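Local atomic coordinates of putative transcriptional regulator (Streptomyces coelicolor, PDB entry 2ZB9), a protein that probably binds DNA through a helix-turn-helix motif and regulates transcription as a member of the TetR family. Residues L148-A151 and R152-Q156; D90-A93 and D94-Q98. One frame throughout, in Å; residues are numbered along the deposited sequence.

Interaction 1: residues L148-A151 and R152-Q156; sequences LRHA and RELGQ
The carbonyl oxygen Ala151 O is gripped from two places in the turn that ends the helix: Gln156 N reaches it at 2.8 Å (N-H...O angle 155°), and Leu154 N adds a weak bond. One residue further in, Gly155 N is hydrogen-bonded to Arg152 O at 2.9 Å. Ahead of this turn the helical pattern is still regular, with Glu153 N bonded to Arg149 O at 2.8 Å. On the outer surface His150 swings its ring CG anti to the backbone N (chi1 -173°), which brings one face under Leu154; CD1 sits over that face, offset toward the rim and 4.2 Å from the ring centroid, a CH-pi contact. Glu153 stands at the ring edge, its carboxylate turned nearly perpendicular to the imidazole, with OE2 4.1 Å from His150 ND1. On the neighbouring side Arg152 NH2 lies against the aliphatic part of Arg149, 3.6 Å from its CD, while Arg152 NH1 is bonded to Val161 O. At the left-handed backbone angles of Gly155 a beta carbon would collide with Leu154 O. The 6→1 bond of Gln156 N enclosing the 5→2 bond of Gly155 N is the Schellman motif that ends helix 126-153.

Interaction 2: residues D90-A93 and D94-Q98; sequences DVRA and DLLAQ
Asp90 and Asp94 meet at the opening turn of the helix, where Asp94 N donates to Asp90 O at 2.9 Å in a nearly straight bond (N-H...O angle 171°). The next three backbone bonds follow in step: Leu95 N to Val91 O, Leu96 N to Arg92 O, and Ala97 N to Ala93 O. Two side-chain contacts, each between residues four apart, accompany these bonds. Val91 CG2, anti to its own backbone nitrogen, lies beside Leu95 with 3.9 Å to CD2, and the methylene CG of Arg92 rests 3.7 Å from Leu96 CD2; both pairs run roughly abreast, heading in a common direction.

The side chain of Asp90 caps this start as the N-cap residue. Its OD1 takes Ala93 N at 2.9 Å in an almost linear bond, although the N-H arrives well above the carboxylate plane. Asp94 folds its carboxylate back over the same turn, CG lying beside its backbone N (chi1 -60°), which carries OD2 to 3.2 Å from Asp90 O; as both are acceptors, no bond forms between them, and the carboxylate is paired instead with Arg147 of helix 126-153, a salt bridge to OD2, and with Thr88, whose OG1 is hydrogen-bonded to OD1. Arg92 NH2 makes a salt bridge with Asp199 OD1, at the end of helix 187-199. With an alanine in place of Asp94, Arg147 would probably lose its carboxylate mate and Thr88 OG1 a hydrogen-bond partner, weakening the tie between this first turn and helix 126-153.

Chemically, two carboxylates at the N-terminal end of a helix probably gain from the positive end of its dipole, and they divide the work: Asp90 caps the backbone, whereas Asp94 reaches across to a neighbouring helix.

Interaction 2 comes first along the chain and interaction 1 follows, their centres 12 Å apart. One marks the start of helix 91-108, the other the end of helix 126-153, and these helices pack in opposite directions: Ala151 CB meets Val91 CG2 at 3.7 Å, and Leu148 packs on Leu95. Where they join, Gln156, whose backbone N completes the Schellman motif, probably accepts through OE1 a hydrogen bond from Val91 N at 3.0 Å, while its NE2 is bonded to Gly89 O. The residue closing one helix end thus bonds to the first backbone N-H of the other, probably tying the two ends together within the tetracycline repressor-like C-terminal domain.

Interaction 1: residues L148-A151 and R152-Q156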
loop_
_atom_site.group_PDB
_atom_site.type_symbol
_atom_site.label_atom_id
_atom_site.label_comp_id
_atom_site.label_asym_id
_atom_site.label_seq_id
_atom_site.Cartn_x
_atom_site.Cartn_y
_atom_site.Cartn_z
ATOM N N LEU A 148 13.822 -14.449 -2.484
ATOM C CA LEU A 148 14.748 -13.678 -1.654
ATOM C C LEU A 148 15.587 -14.563 -0.725
ATOM O O LEU A 148 16.796 -14.361 -0.591
ATOM C CB LEU A 148 13.965 -12.637 -0.843
ATOM C CG LEU A 148 13.792 -11.235 -1.445
ATOM C CD1 LEU A 148 13.872 -11.274 -2.956
ATOM C CD2 LEU A 148 12.474 -10.637 -0.978
ATOM N N ARG A 149 14.951 -15.536 -0.080
ATOM C CA ARG A 149 15.686 -16.437 0.801
ATOM C C ARG A 149 16.698 -17.249 -0.002
ATOM O O ARG A 149 17.786 -17.562 0.491
ATOM C CB ARG A 149 14.746 -17.403 1.534
ATOM C CG ARG A 149 13.991 -16.801 2.711
ATOM C CD ARG A 149 13.513 -17.911 3.646
ATOM N NE ARG A 149 12.632 -18.860 2.966
ATOM C CZ ARG A 149 11.342 -18.639 2.721
ATOM N NH1 ARG A 149 10.779 -17.502 3.107
ATOM N NH2 ARG A 149 10.616 -19.552 2.085
ATOM N N HIS A 150 16.342 -17.600 -1.234
ATOM C CA HIS A 150 17.254 -18.368 -2.077
ATOM C C HIS A 150 18.514 -17.536 -2.317
ATOM O O HIS A 150 19.625 -18.040 -2.203
ATOM C CB HIS A 150 16.590 -18.736 -3.409
ATOM C CG HIS A 150 17.411 -19.657 -4.259
ATOM N ND1 HIS A 150 18.007 -20.798 -3.762
ATOM C CD2 HIS A 150 17.726 -19.614 -5.575
ATOM C CE1 HIS A 150 18.651 -21.417 -4.735
ATOM N NE2 HIS A 150 18.495 -20.720 -5.845
ATOM N N ALA A 151 18.336 -16.259 -2.633
ATOM C CA ALA A 151 19.474 -15.372 -2.851
ATOM C C ALA A 151 20.294 -15.292 -1.566
ATOM O O ALA A 151 21.522 -15.282 -1.606
ATOM C CB ALA A 151 18.989 -13.981 -3.248
ATOM N N ARG A 152 19.618 -15.249 -0.421
ATOM C CA ARG A 152 20.328 -15.173 0.853
ATOM C C ARG A 152 21.140 -16.445 1.109
ATOM O O ARG A 152 22.274 -16.378 1.595
ATOM C CB ARG A 152 19.343 -14.934 2.001
ATOM C CG ARG A 152 20.014 -14.677 3.353
ATOM C CD ARG A 152 18.988 -14.370 4.440
ATOM N NE ARG A 152 18.130 -15.521 4.696
ATOM C CZ ARG A 152 16.983 -15.473 5.364
ATOM N NH1 ARG A 152 16.546 -14.322 5.861
ATOM N NH2 ARG A 152 16.257 -16.575 5.508
ATOM N N GLU A 153 20.560 -17.598 0.775
ATOM C CA GLU A 153 21.236 -18.880 0.963
ATOM C C GLU A 153 22.469 -18.955 0.070
ATOM O O GLU A 153 23.467 -19.577 0.435
ATOM C CB GLU A 153 20.281 -20.046 0.651
ATOM C CG GLU A 153 19.097 -20.128 1.612
ATOM C CD GLU A 153 18.029 -21.145 1.203
ATOM O OE1 GLU A 153 17.020 -21.262 1.941
ATOM O OE2 GLU A 153 18.189 -21.821 0.157
ATOM N N LEU A 154 22.406 -18.312 -1.094
ATOM C CA LEU A 154 23.538 -18.308 -2.019
ATOM C C LEU A 154 24.524 -17.194 -1.665
ATOM O O LEU A 154 25.542 -17.016 -2.334
ATOM C CB LEU A 154 23.065 -18.118 -3.466
ATOM C CG LEU A 154 22.122 -19.163 -4.073
ATOM C CD1 LEU A 154 21.950 -18.885 -5.566
ATOM C CD2 LEU A 154 22.692 -20.563 -3.864
ATOM N N GLY A 155 24.206 -16.434 -0.620
ATOM C CA GLY A 155 25.081 -15.360 -0.178
ATOM C C GLY A 155 24.963 -14.014 -0.874
ATOM O O GLY A 155 25.818 -13.157 -0.680
ATOM N N GLN A 156 23.915 -13.803 -1.666
ATOM C CA GLN A 156 23.760 -12.530 -2.374
ATOM C C GLN A 156 23.035 -11.483 -1.533
ATOM O O GLN A 156 22.924 -10.325 -1.916
ATOM C CB GLN A 156 23.017 -12.751 -3.692
ATOM C CG GLN A 156 23.505 -13.973 -4.448
ATOM C CD GLN A 156 23.040 -14.009 -5.892
ATOM O OE1 GLN A 156 21.888 -13.697 -6.197
ATOM N NE2 GLN A 156 23.936 -14.408 -6.788
#

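Interaction 2: residues D90-A93 and D94-Q98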
loop_
_atom_site.group_PDB
_atom_site.type_symbol
_atom_site.label_atom_id
_atom_site.label_comp_id
_atom_site.label_asym_id
_atom_site.label_seq_id
_atom_site.Cartn_x
_atom_site.Cartn_y
_atom_site.Cartn_z
ATOM N N ASP A 90 21.114 -14.582 -10.262
ATOM C CA ASP A 90 21.472 -13.161 -10.202
ATOM C C ASP A 90 20.260 -12.443 -9.611
ATOM O O ASP A 90 19.346 -12.053 -10.338
ATOM C CB ASP A 90 21.764 -12.616 -11.607
ATOM C CG ASP A 90 22.229 -11.159 -11.594
ATOM O OD1 ASP A 90 21.763 -10.378 -10.737
ATOM O OD2 ASP A 90 23.052 -10.783 -12.455
ATOM N N VAL A 91 20.254 -12.261 -8.295
ATOM C CA VAL A 91 19.119 -11.628 -7.637
ATOM C C VAL A 91 18.781 -10.229 -8.145
ATOM O O VAL A 91 17.612 -9.869 -8.211
ATOM C CB VAL A 91 19.309 -11.597 -6.096
ATOM C CG1 VAL A 91 20.460 -10.671 -5.716
ATOM C CG2 VAL A 91 18.009 -11.171 -5.427
ATOM N N ARG A 92 19.786 -9.451 -8.527
ATOM C CA ARG A 92 19.532 -8.101 -9.021
ATOM C C ARG A 92 18.761 -8.156 -10.337
ATOM O O ARG A 92 17.726 -7.515 -10.483
ATOM C CB ARG A 92 20.849 -7.343 -9.224
ATOM C CG ARG A 92 20.659 -5.871 -9.607
ATOM C CD ARG A 92 21.996 -5.201 -9.919
ATOM N NE ARG A 92 22.905 -5.261 -8.778
ATOM C CZ ARG A 92 23.118 -4.256 -7.936
ATOM N NH1 ARG A 92 22.489 -3.100 -8.108
ATOM N NH2 ARG A 92 23.955 -4.408 -6.919
ATOM N N ALA A 93 19.269 -8.936 -11.288
ATOM C CA ALA A 93 18.628 -9.078 -12.591
ATOM C C ALA A 93 17.238 -9.685 -12.483
ATOM O O ALA A 93 16.297 -9.200 -13.106
ATOM C CB ALA A 93 19.493 -9.934 -13.509
ATOM N N ASP A 94 17.106 -10.745 -11.691
ATOM C CA ASP A 94 15.812 -11.404 -11.534
ATOM C C ASP A 94 14.780 -10.485 -10.884
ATOM O O ASP A 94 13.628 -10.421 -11.320
ATOM C CB ASP A 94 15.961 -12.687 -10.710
ATOM C CG ASP A 94 16.895 -13.696 -11.358
ATOM O OD1 ASP A 94 17.144 -13.592 -12.581
ATOM O OD2 ASP A 94 17.369 -14.607 -10.650
ATOM N N LEU A 95 15.200 -9.769 -9.846
ATOM C CA LEU A 95 14.317 -8.843 -9.143
ATOM C C LEU A 95 13.843 -7.735 -10.098
ATOM O O LEU A 95 12.664 -7.368 -10.098
ATOM C CB LEU A 95 15.059 -8.241 -7.942
ATOM C CG LEU A 95 14.448 -8.296 -6.532
ATOM C CD1 LEU A 95 13.697 -9.598 -6.288
ATOM C CD2 LEU A 95 15.576 -8.140 -5.514
ATOM N N LEU A 96 14.752 -7.213 -10.918
ATOM C CA LEU A 96 14.391 -6.164 -11.877
ATOM C C LEU A 96 13.403 -6.721 -12.891
ATOM O O LEU A 96 12.416 -6.075 -13.231
ATOM C CB LEU A 96 15.622 -5.640 -12.631
ATOM C CG LEU A 96 16.418 -4.383 -12.242
ATOM C CD1 LEU A 96 15.653 -3.511 -11.249
ATOM C CD2 LEU A 96 17.751 -4.806 -11.672
ATOM N N ALA A 97 13.666 -7.927 -13.374
ATOM C CA ALA A 97 12.778 -8.549 -14.356
ATOM C C ALA A 97 11.380 -8.784 -13.794
ATOM O O ALA A 97 10.390 -8.539 -14.474
ATOM C CB ALA A 97 13.369 -9.869 -14.844
ATOM N N GLN A 98 11.296 -9.249 -12.552
ATOM C CA GLN A 98 9.991 -9.514 -11.944
ATOM C C GLN A 98 9.245 -8.220 -11.615
ATOM O O GLN A 98 8.050 -8.119 -11.868
ATOM C CB GLN A 98 10.160 -10.370 -10.682
ATOM C CG GLN A 98 8.900 -11.090 -10.195
ATOM C CD GLN A 98 7.873 -10.159 -9.585
ATOM O OE1 GLN A 98 8.210 -9.086 -9.091
ATOM N NE2 GLN A 98 6.610 -10.579 -9.591
#